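Local coordinates for protein KLLA0E08119p (Kluyveromyces lactis, PDB 3VA7) that probably uses ATP, hydrogencarbonate and biotin to carboxylate urea to urea-1-carboxylate, as the urea carboxylase part of a larger urea-degrading enzyme, at residues S258-R262 and N263-I267; I446-L449 and R450-S454; P1001-P1004 and R1005-Y1008; D974-N977 and M978-A982. One frame throughout, in Å; residues are numbered along the deposited sequence.

Contact 1 (S258-R262 and N263-I267); sequences SLQRR and NQKVI. With GOL (glycerol), chain G.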
loop_
_atom_site.group_PDB
_atom_site.type_symbol
_atom_site.label_atom_id
_atom_site.label_comp_id
_atom_site.label_asym_id
_atom_site.label_seq_id
_atom_site.Cartn_x
_atom_site.Cartn_y
_atom_site.Cartn_z
ATOM N N SER A 258 27.407 -9.971 -25.222
ATOM C CA SER A 258 27.817 -8.622 -25.622
ATOM C C SER A 258 26.993 -7.479 -25.003
ATOM O O SER A 258 27.549 -6.414 -24.748
ATOM C CB SER A 258 27.824 -8.519 -27.146
ATOM O OG SER A 258 28.257 -9.739 -27.743
ATOM N N LEU A 259 25.689 -7.676 -24.745
ATOM C CA LEU A 259 24.851 -6.545 -24.299
ATOM C C LEU A 259 25.069 -6.235 -22.823
ATOM O O LEU A 259 24.318 -6.667 -21.947
ATOM C CB LEU A 259 23.362 -6.765 -24.657
ATOM C CG LEU A 259 23.019 -6.801 -26.169
ATOM C CD1 LEU A 259 21.614 -7.279 -26.450
ATOM C CD2 LEU A 259 23.259 -5.448 -26.863
ATOM N N GLN A 260 26.145 -5.506 -22.569
ATOM C CA GLN A 260 26.612 -5.174 -21.228
ATOM C C GLN A 260 26.597 -3.645 -21.034
ATOM O O GLN A 260 26.884 -2.895 -21.956
ATOM C CB GLN A 260 28.047 -5.649 -21.064
ATOM C CG GLN A 260 28.258 -7.157 -21.058
ATOM C CD GLN A 260 29.749 -7.563 -21.018
ATOM O OE1 GLN A 260 30.577 -6.934 -20.322
ATOM N NE2 GLN A 260 30.088 -8.608 -21.760
ATOM N N ARG A 261 26.291 -3.196 -19.824
ATOM C CA ARG A 261 26.273 -1.800 -19.502
ATOM C C ARG A 261 27.345 -1.566 -18.455
ATOM O O ARG A 261 27.300 -2.179 -17.379
ATOM C CB ARG A 261 24.905 -1.406 -18.971
ATOM C CG ARG A 261 24.790 0.039 -18.590
ATOM C CD ARG A 261 23.571 0.308 -17.721
ATOM N NE ARG A 261 23.780 -0.044 -16.313
ATOM C CZ ARG A 261 24.509 0.652 -15.435
ATOM N NH1 ARG A 261 24.625 0.212 -14.184
ATOM N NH2 ARG A 261 25.141 1.779 -15.781
ATOM N N ARG A 262 28.311 -0.684 -18.766
ATOM C CA ARG A 262 29.477 -0.471 -17.907
ATOM C C ARG A 262 29.921 -1.845 -17.411
ATOM O O ARG A 262 30.159 -2.060 -16.218
ATOM C CB ARG A 262 29.163 0.469 -16.731
ATOM C CG ARG A 262 29.140 2.001 -17.045
ATOM C CD ARG A 262 29.907 2.834 -15.971
ATOM N NE ARG A 262 29.488 2.564 -14.573
ATOM C CZ ARG A 262 30.184 2.914 -13.473
ATOM N NH1 ARG A 262 31.347 3.562 -13.587
ATOM N NH2 ARG A 262 29.718 2.624 -12.247
ATOM N N ASN A 263 29.969 -2.783 -18.357
ATOM C CA ASN A 263 30.402 -4.156 -18.093
ATOM C C ASN A 263 29.437 -5.116 -17.318
ATOM O O ASN A 263 29.831 -6.223 -16.921
ATOM C CB ASN A 263 31.801 -4.133 -17.446
ATOM C CG ASN A 263 32.908 -4.132 -18.485
ATOM O OD1 ASN A 263 33.163 -3.115 -19.144
ATOM N ND2 ASN A 263 33.549 -5.288 -18.668
ATOM N N GLN A 264 28.187 -4.720 -17.103
ATOM C CA GLN A 264 27.301 -5.589 -16.354
ATOM C C GLN A 264 26.250 -6.179 -17.303
ATOM O O GLN A 264 25.491 -5.443 -17.953
ATOM C CB GLN A 264 26.691 -4.826 -15.197
ATOM C CG GLN A 264 27.722 -4.156 -14.298
ATOM C CD GLN A 264 27.097 -3.104 -13.403
ATOM O OE1 GLN A 264 26.303 -3.428 -12.520
ATOM N NE2 GLN A 264 27.444 -1.829 -13.626
ATOM N N LYS A 265 26.225 -7.507 -17.423
ATOM C CA LYS A 265 25.417 -8.134 -18.464
ATOM C C LYS A 265 23.929 -7.880 -18.224
ATOM O O LYS A 265 23.526 -7.798 -17.059
ATOM C CB LYS A 265 25.763 -9.607 -18.561
ATOM C CG LYS A 265 27.266 -9.794 -18.714
ATOM C CD LYS A 265 27.622 -11.187 -19.222
ATOM C CE LYS A 265 27.976 -12.086 -18.092
ATOM N NZ LYS A 265 29.023 -13.061 -18.495
ATOM N N VAL A 266 23.148 -7.662 -19.300
ATOM C CA VAL A 266 21.690 -7.468 -19.159
ATOM C C VAL A 266 20.899 -8.390 -20.057
ATOM O O VAL A 266 19.851 -8.891 -19.632
ATOM C CB VAL A 266 21.150 -5.977 -19.283
ATOM C CG1 VAL A 266 22.219 -4.941 -19.032
ATOM C CG2 VAL A 266 20.553 -5.714 -20.604
ATOM N N ILE A 267 21.396 -8.632 -21.277
ATOM C CA ILE A 267 20.790 -9.629 -22.160
ATOM C C ILE A 267 21.813 -10.582 -22.764
ATOM O O ILE A 267 22.869 -10.161 -23.270
ATOM C CB ILE A 267 19.922 -8.983 -23.304
ATOM C CG1 ILE A 267 18.554 -8.581 -22.776
ATOM C CG2 ILE A 267 19.713 -9.904 -24.516
ATOM C CD1 ILE A 267 18.367 -7.099 -22.747
HETATM C C1 GOL G . 21.994 -2.869 -14.499
HETATM O O1 GOL G . 23.090 -2.004 -14.598
HETATM C C2 GOL G . 22.588 -4.184 -14.077
HETATM O O2 GOL G . 23.104 -4.044 -12.759
HETATM C C3 GOL G . 23.657 -4.520 -15.123
HETATM O O3 GOL G . 23.488 -3.798 -16.341
HETATM O O HOH W 1 24.025 -9.734 -25.621
HETATM O O HOH W 2 26.949 1.192 -12.624
#
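R261 and Q264 face each other across the tight end of a hairpin, and three backbone hydrogen bonds define the pairing. Two of them join this one pair in both directions: R261 N gives to Q264 O (3.0 Å), while Q264 N gives to R261 O (2.7 Å). A third runs from V266 N to L259 O at 3.1 Å. Q260 and K265 form the non-hydrogen-bonded pair between them.

The polar side-chain contacts gather on the face of R261 and Q264. R261 sends CG anti to its own amide nitrogen (chi1 179°) and then bends at chi3, which lays the guanidinium alongside the Q264 amide with the two planes 60° apart. Its edge meets a glycerol, probably from the crystallisation liquor: NE and NH1 both donate to O1 of the glycerol. Glycerol O3 donates to Q264 O. One water accepts from R261 NH1, R262 NH2 and Q264 NE2, tying the two arginines to the amide. F377 adds a cation-pi contact to R261.

Apolar contact is modest. Q260 CG lies beside K265 CG at 3.7 Å, and L259 CD1 touches I267 CG2 at 3.8 Å. The polar ends of Q260 and K265 find partners outside residues 258-267: Q260 NE2 bonds C257 O, and K265 NZ makes a salt bridge with E325.

Doubly bonded R261 and Q264, with R262 and N263 in left-handed backbone conformations between them, make a two-residue beta hairpin closed by a type I' turn. It joins strands 249-261 and 264-270 within the ATP-binding family region of the biotin carboxylase part.

Contact 2 (I446-L449 and R450-S454); sequences IDYL and RSIAS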
loop_
_atom_site.group_PDB
_atom_site.type_symbol
_atom_site.label_atom_id
_atom_site.label_comp_id
_atom_site.label_asym_id
_atom_site.label_seq_id
_atom_site.Cartn_x
_atom_site.Cartn_y
_atom_site.Cartn_z
ATOM N N ILE A 446 12.312 -2.859 -16.475
ATOM C CA ILE A 446 11.529 -3.584 -17.461
ATOM C C ILE A 446 11.404 -2.776 -18.745
ATOM O O ILE A 446 11.548 -3.294 -19.843
ATOM C CB ILE A 446 10.149 -4.039 -16.880
ATOM C CG1 ILE A 446 9.431 -5.016 -17.783
ATOM C CG2 ILE A 446 9.204 -2.850 -16.489
ATOM C CD1 ILE A 446 10.223 -6.271 -18.173
ATOM N N ASP A 447 11.123 -1.494 -18.583
ATOM C CA ASP A 447 10.908 -0.603 -19.690
ATOM C C ASP A 447 12.197 -0.456 -20.465
ATOM O O ASP A 447 12.174 -0.487 -21.668
ATOM C CB ASP A 447 10.425 0.786 -19.223
ATOM C CG ASP A 447 10.044 1.672 -20.398
ATOM O OD1 ASP A 447 9.109 1.273 -21.108
ATOM O OD2 ASP A 447 10.714 2.708 -20.658
ATOM N N TYR A 448 13.304 -0.249 -19.774
ATOM C CA TYR A 448 14.641 -0.279 -20.389
ATOM C C TYR A 448 14.904 -1.582 -21.185
ATOM O O TYR A 448 15.328 -1.556 -22.335
ATOM C CB TYR A 448 15.633 -0.122 -19.265
ATOM C CG TYR A 448 17.062 -0.274 -19.622
ATOM C CD1 TYR A 448 17.739 -1.448 -19.300
ATOM C CD2 TYR A 448 17.778 0.780 -20.207
ATOM C CE1 TYR A 448 19.079 -1.593 -19.574
ATOM C CE2 TYR A 448 19.126 0.648 -20.500
ATOM C CZ TYR A 448 19.775 -0.542 -20.177
ATOM O OH TYR A 448 21.113 -0.723 -20.445
ATOM N N LEU A 449 14.599 -2.713 -20.567
ATOM C CA LEU A 449 14.676 -4.011 -21.239
ATOM C C LEU A 449 13.835 -4.050 -22.496
ATOM O O LEU A 449 14.281 -4.585 -23.502
ATOM C CB LEU A 449 14.228 -5.168 -20.316
ATOM C CG LEU A 449 15.202 -5.964 -19.442
ATOM C CD1 LEU A 449 16.584 -5.362 -19.387
ATOM C CD2 LEU A 449 14.613 -6.170 -18.054
ATOM N N ARG A 450 12.628 -3.496 -22.432
ATOM C CA ARG A 450 11.636 -3.595 -23.521
ATOM C C ARG A 450 12.116 -2.887 -24.778
ATOM O O ARG A 450 12.075 -3.427 -25.907
ATOM C CB ARG A 450 10.317 -2.973 -23.077
ATOM C CG ARG A 450 9.313 -3.962 -22.585
ATOM C CD ARG A 450 8.408 -3.252 -21.659
ATOM N NE ARG A 450 7.566 -4.195 -20.959
ATOM C CZ ARG A 450 6.740 -3.841 -19.984
ATOM N NH1 ARG A 450 6.701 -2.568 -19.634
ATOM N NH2 ARG A 450 5.961 -4.740 -19.372
ATOM N N SER A 451 12.565 -1.668 -24.532
ATOM C CA SER A 451 13.213 -0.822 -25.487
ATOM C C SER A 451 14.430 -1.512 -26.153
ATOM O O SER A 451 14.543 -1.493 -27.388
ATOM C CB SER A 451 13.586 0.483 -24.792
ATOM O OG SER A 451 14.815 0.950 -25.294
ATOM N N ILE A 452 15.319 -2.127 -25.358
ATOM C CA ILE A 452 16.450 -2.898 -25.940
ATOM C C ILE A 452 15.969 -4.085 -26.753
ATOM O O ILE A 452 16.187 -4.114 -27.942
ATOM C CB ILE A 452 17.466 -3.356 -24.921
ATOM C CG1 ILE A 452 18.125 -2.164 -24.238
ATOM C CG2 ILE A 452 18.519 -4.198 -25.590
ATOM C CD1 ILE A 452 18.965 -2.578 -23.079
ATOM N N ALA A 453 15.265 -5.023 -26.125
ATOM C CA ALA A 453 14.642 -6.164 -26.833
ATOM C C ALA A 453 13.933 -5.746 -28.123
ATOM O O ALA A 453 13.745 -6.540 -29.035
ATOM C CB ALA A 453 13.662 -6.877 -25.922
ATOM N N SER A 454 13.537 -4.485 -28.183
ATOM C CA SER A 454 12.741 -3.960 -29.310
ATOM C C SER A 454 13.516 -3.274 -30.395
ATOM O O SER A 454 12.961 -3.012 -31.452
ATOM C CB SER A 454 11.759 -2.917 -28.809
ATOM O OG SER A 454 10.582 -3.616 -28.602
#
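I452 reaches back one helical turn to lie over the face of the Y448 ring. Its CD1 sits 3.9 Å from the centroid of that ring and 24° off the ring normal, a CH-pi contact; the methyl is displaced toward the rim, with Y448 CZ 3.6 Å from I452 CD1. The two side chains leave the helix differently. Y448 places CG anti to its backbone nitrogen (chi1 173°), whereas I452 carries CG1 beside its own nitrogen, and this brings the delta methyl up to the ring.

A second i to i+4 pair, I446 and R450, meets in another way. The arginine chain is extended from CG to NE and runs back along the helix, putting I446 CG1 over the centre of the guanidinium, 3.7 Å from R450 CZ. With a face given to the isoleucine, the N-H groups serve other partners: R450 NH2 donates to L434 O.

Beneath these pairs the backbone is regular. S451 N donates to D447 O at 3.1 Å in a nearly straight bond (178°), and A453 N donates to L449 O at 2.8 Å.

Helix 446-454 packs against helix 423-435 through I446, L449 and A453, which touch L434, and A453 also meets L430. On the side carrying Y448, the rings of F377 and Y473 make edge-to-face contacts, and L468 of a loop touches both Y448 and I452.

Contact 3 (P1001-P1004 and R1005-Y1008); sequences PLDP and RHRY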
loop_
_atom_site.group_PDB
_atom_site.type_symbol
_atom_site.label_atom_id
_atom_site.label_comp_id
_atom_site.label_asym_id
_atom_site.label_seq_id
_atom_site.Cartn_x
_atom_site.Cartn_y
_atom_site.Cartn_z
ATOM N N PRO A 1001 -19.112 -7.940 23.265
ATOM C CA PRO A 1001 -18.907 -9.226 23.901
ATOM C C PRO A 1001 -20.216 -10.030 23.896
ATOM O O PRO A 1001 -21.305 -9.449 23.994
ATOM C CB PRO A 1001 -18.470 -8.837 25.320
ATOM C CG PRO A 1001 -17.961 -7.487 25.194
ATOM C CD PRO A 1001 -18.799 -6.818 24.166
ATOM N N LEU A 1002 -20.109 -11.344 23.725
ATOM C CA LEU A 1002 -21.276 -12.233 23.673
ATOM C C LEU A 1002 -21.805 -12.435 25.076
ATOM O O LEU A 1002 -22.995 -12.672 25.264
ATOM C CB LEU A 1002 -20.933 -13.567 22.991
ATOM C CG LEU A 1002 -20.878 -13.432 21.446
ATOM C CD1 LEU A 1002 -20.210 -14.613 20.771
ATOM C CD2 LEU A 1002 -22.285 -13.202 20.864
ATOM N N ASP A 1003 -20.919 -12.249 26.062
ATOM C CA ASP A 1003 -21.294 -12.271 27.471
ATOM C C ASP A 1003 -21.728 -10.874 27.920
ATOM O O ASP A 1003 -20.927 -9.959 27.890
ATOM C CB ASP A 1003 -20.122 -12.800 28.317
ATOM C CG ASP A 1003 -20.534 -13.177 29.756
ATOM O OD1 ASP A 1003 -19.867 -14.110 30.308
ATOM O OD2 ASP A 1003 -21.483 -12.555 30.338
ATOM N N PRO A 1004 -22.999 -10.703 28.325
ATOM C CA PRO A 1004 -23.469 -9.369 28.725
ATOM C C PRO A 1004 -22.737 -8.769 29.922
ATOM O O PRO A 1004 -22.699 -7.518 30.061
ATOM C CB PRO A 1004 -24.954 -9.603 29.042
ATOM C CG PRO A 1004 -25.314 -10.738 28.118
ATOM C CD PRO A 1004 -24.126 -11.657 28.284
ATOM N N ARG A 1005 -22.171 -9.633 30.764
ATOM C CA ARG A 1005 -21.331 -9.195 31.905
ATOM C C ARG A 1005 -19.963 -8.728 31.410
ATOM O O ARG A 1005 -19.075 -8.467 32.228
ATOM C CB ARG A 1005 -21.118 -10.365 32.915
ATOM C CG ARG A 1005 -22.417 -11.062 33.305
ATOM C CD ARG A 1005 -22.239 -12.441 33.925
ATOM N NE ARG A 1005 -21.902 -13.519 32.987
ATOM C CZ ARG A 1005 -21.890 -14.819 33.328
ATOM N NH1 ARG A 1005 -22.208 -15.191 34.584
ATOM N NH2 ARG A 1005 -21.556 -15.759 32.444
ATOM N N HIS A 1006 -19.740 -8.689 30.089
ATOM C CA HIS A 1006 -18.455 -8.233 29.616
ATOM C C HIS A 1006 -18.587 -6.874 29.029
ATOM O O HIS A 1006 -17.662 -6.350 28.408
ATOM C CB HIS A 1006 -17.852 -9.200 28.636
ATOM C CG HIS A 1006 -17.210 -10.367 29.293
ATOM N ND1 HIS A 1006 -16.958 -11.552 28.635
ATOM C CD2 HIS A 1006 -16.779 -10.536 30.564
ATOM C CE1 HIS A 1006 -16.394 -12.398 29.467
ATOM N NE2 HIS A 1006 -16.273 -11.806 30.646
ATOM N N ARG A 1007 -19.747 -6.275 29.246
ATOM C CA ARG A 1007 -20.050 -5.038 28.569
ATOM C C ARG A 1007 -19.951 -3.977 29.592
ATOM O O ARG A 1007 -20.758 -3.933 30.498
ATOM C CB ARG A 1007 -21.429 -5.066 27.912
ATOM C CG ARG A 1007 -21.539 -6.170 26.933
ATOM C CD ARG A 1007 -22.941 -6.421 26.475
ATOM N NE ARG A 1007 -22.957 -7.585 25.600
ATOM C CZ ARG A 1007 -24.067 -8.162 25.119
ATOM N NH1 ARG A 1007 -25.263 -7.673 25.413
ATOM N NH2 ARG A 1007 -23.969 -9.261 24.348
ATOM N N TYR A 1008 -18.955 -3.123 29.404
ATOM C CA TYR A 1008 -18.548 -2.096 30.331
ATOM C C TYR A 1008 -18.993 -0.727 29.849
ATOM O O TYR A 1008 -19.031 -0.446 28.624
ATOM C CB TYR A 1008 -17.029 -2.166 30.404
ATOM C CG TYR A 1008 -16.515 -3.431 31.119
ATOM C CD1 TYR A 1008 -17.327 -4.086 32.048
ATOM C CD2 TYR A 1008 -15.207 -3.917 30.923
ATOM C CE1 TYR A 1008 -16.905 -5.201 32.737
ATOM C CE2 TYR A 1008 -14.735 -5.046 31.644
ATOM C CZ TYR A 1008 -15.606 -5.694 32.550
ATOM O OH TYR A 1008 -15.239 -6.825 33.309
HETATM O O HOH W 3 -18.243 -12.331 25.906
#
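D1003 and H1006 close a type I turn, D1003 O accepting H1006 N at 2.8 Å, and a weak bond from R1007 N to P1004 O carries the coil one residue further. Within it the D1003 carboxylate turns back, its OD2 accepting R1005 N at 3.0 Å, which makes an Asx turn. R1005 also grips this group side-on in a salt bridge: NE meets the syn lone pair of OD2 at 2.8 Å, almost straight (169°), while NH2 reaches OD1 at 3.2 Å. The two flat groups are 39° apart. D1003 CG also stands over one face of the H1006 imidazole, and a water links D1003 N to H1006 ND1.

R1007 stays extended from CG to NE and gives both NE (3.0 Å) and NH2 (2.7 Å) to P1001 O, with P1004 CA over one face of its guanidinium. A leucine in place of R1007 would probably leave P1001 O without these two donors and the turn less firmly held to strand 997-1001.

Three N-H bonds converge on the D1003 carboxylate, which is therefore likely to remain ionised, while R1007 fixes the start of the loop to its own turn through a backbone carbonyl rather than an acid.

Contact 4 (D974-N977 and M978-A982); sequences DVKN and MLYSA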
loop_
_atom_site.group_PDB
_atom_site.type_symbol
_atom_site.label_atom_id
_atom_site.label_comp_id
_atom_site.label_asym_id
_atom_site.label_seq_id
_atom_site.Cartn_x
_atom_site.Cartn_y
_atom_site.Cartn_z
ATOM N N ASP A 974 -9.222 -6.472 36.129
ATOM C CA ASP A 974 -10.490 -6.970 35.696
ATOM C C ASP A 974 -10.737 -6.640 34.216
ATOM O O ASP A 974 -11.240 -7.503 33.502
ATOM C CB ASP A 974 -11.647 -6.440 36.560
ATOM C CG ASP A 974 -11.623 -7.006 37.954
ATOM O OD1 ASP A 974 -11.931 -6.258 38.907
ATOM O OD2 ASP A 974 -11.262 -8.189 38.083
ATOM N N VAL A 975 -10.366 -5.436 33.772
ATOM C CA VAL A 975 -10.449 -5.068 32.363
ATOM C C VAL A 975 -9.541 -5.965 31.561
ATOM O O VAL A 975 -9.932 -6.557 30.531
ATOM C CB VAL A 975 -10.091 -3.577 32.105
ATOM C CG1 VAL A 975 -10.126 -3.247 30.601
ATOM C CG2 VAL A 975 -10.994 -2.660 32.876
ATOM N N LYS A 976 -8.325 -6.109 32.030
ATOM C CA LYS A 976 -7.415 -6.947 31.284
ATOM C C LYS A 976 -7.999 -8.356 31.188
ATOM O O LYS A 976 -7.933 -8.952 30.144
ATOM C CB LYS A 976 -6.037 -6.942 31.915
ATOM C CG LYS A 976 -5.018 -7.804 31.213
ATOM C CD LYS A 976 -3.653 -7.862 31.958
ATOM C CE LYS A 976 -3.658 -8.969 33.005
ATOM N NZ LYS A 976 -2.555 -8.842 34.012
ATOM N N ASN A 977 -8.594 -8.866 32.263
ATOM C CA ASN A 977 -9.151 -10.200 32.262
ATOM C C ASN A 977 -10.271 -10.355 31.277
ATOM O O ASN A 977 -10.377 -11.428 30.652
ATOM C CB ASN A 977 -9.698 -10.615 33.632
ATOM C CG ASN A 977 -8.612 -10.866 34.669
ATOM O OD1 ASN A 977 -7.439 -11.189 34.338
ATOM N ND2 ASN A 977 -9.006 -10.731 35.961
ATOM N N MET A 978 -11.132 -9.335 31.134
ATOM C CA MET A 978 -12.219 -9.518 30.210
ATOM C C MET A 978 -11.718 -9.508 28.793
ATOM O O MET A 978 -12.153 -10.347 28.000
ATOM C CB MET A 978 -13.419 -8.626 30.439
ATOM C CG MET A 978 -13.379 -7.367 29.776
ATOM S SD MET A 978 -13.841 -7.357 28.030
ATOM C CE MET A 978 -13.941 -5.580 27.898
ATOM N N LEU A 979 -10.745 -8.662 28.482
ATOM C CA LEU A 979 -10.187 -8.708 27.153
ATOM C C LEU A 979 -9.674 -10.086 26.755
ATOM O O LEU A 979 -9.696 -10.463 25.558
ATOM C CB LEU A 979 -9.096 -7.682 27.013
ATOM C CG LEU A 979 -9.652 -6.267 27.114
ATOM C CD1 LEU A 979 -8.552 -5.379 27.549
ATOM C CD2 LEU A 979 -10.188 -5.875 25.730
ATOM N N TYR A 980 -9.245 -10.868 27.741
ATOM C CA TYR A 980 -8.712 -12.200 27.438
ATOM C C TYR A 980 -9.722 -13.314 27.730
ATOM O O TYR A 980 -9.381 -14.485 27.670
ATOM C CB TYR A 980 -7.416 -12.461 28.229
ATOM C CG TYR A 980 -6.251 -11.601 27.828
ATOM C CD1 TYR A 980 -5.765 -11.647 26.534
ATOM C CD2 TYR A 980 -5.628 -10.757 28.740
ATOM C CE1 TYR A 980 -4.688 -10.910 26.156
ATOM C CE2 TYR A 980 -4.536 -10.010 28.362
ATOM C CZ TYR A 980 -4.050 -10.087 27.054
ATOM O OH TYR A 980 -2.945 -9.335 26.590
ATOM N N SER A 981 -10.951 -12.973 28.087
ATOM C CA SER A 981 -11.958 -14.057 28.181
ATOM C C SER A 981 -13.260 -13.822 27.381
ATOM O O SER A 981 -14.066 -14.707 27.254
ATOM C CB SER A 981 -12.247 -14.433 29.655
ATOM O OG SER A 981 -12.574 -13.297 30.383
ATOM N N ALA A 982 -13.438 -12.617 26.865
ATOM C CA ALA A 982 -14.652 -12.239 26.166
ATOM C C ALA A 982 -14.680 -12.902 24.772
ATOM O O ALA A 982 -13.645 -13.311 24.231
ATOM C CB ALA A 982 -14.770 -10.712 26.070
#
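V975 and L979 form the close-packed side of this helical turn. Their side chains run side by side and point the same way, V975 CG1 touching L979 CD1 at 4.0 Å, above a backbone bond from L979 N to V975 O (3.0 Å) that is close to straight at 173°. Both residues are buried: V961 and I964 of helix 960-967 meet V975, and F934 meets L979. M978 is buried too, its amide bonded to D974 O at 3.0 Å.

K976 and Y980 carry the contact toward the more open side. K976 sets CG anti to its backbone nitrogen (chi1 179°), and the methylene rests against the tyrosine ring, K976 CG to Y980 CE2 being 3.6 Å. The hydroxyl of that ring bonds M932 O. With Y980 cut back to an alanine, M932 O would probably lose this partner and the K976 CG methylene the ring it lies against.

Regular bonding gives out toward the exposed side, where N977 and S981 lie. Y980 N makes two weak bonds, to K976 O and N977 O, instead of one good one. S981 OG then takes over part of the work, donating to N977 O at 2.9 Å from above the carbonyl plane. M978 O receives both S981 N (2.9 Å) and A982 N (2.8 Å).

Forked acceptors, a serine hydroxyl on a last-turn carbonyl and Y980 leaving helical angles mark the C-terminal end of helix 972-979. From there the chain enters strand 984-989 in the carboxyltransferase C and D family region.

In the fold
The four contacts form two touching pairs, centres 59 to 67 Å apart across pairs, on opposite sides of the chain's centre. Contacts 1 and 2 belong to the biotin carboxylation region, where V266 and I267 of the hairpin pack on L449 and I452 of the helix, and R261 reaches Y448. Contacts 3 and 4 share the carboxyltransferase region; Y1008 and H1006 lie against M978, and H1006 meets A982. All are partly buried; exposed residues touch only in contacts 1 and 4. The helices of contacts 2 and 4 bury one flank with apolar side chains, whereas hairpin 258-267 puts polar groups round its exposed turn and loop 1001-1008 relies on arginine bonds to a carboxylate and a carbonyl.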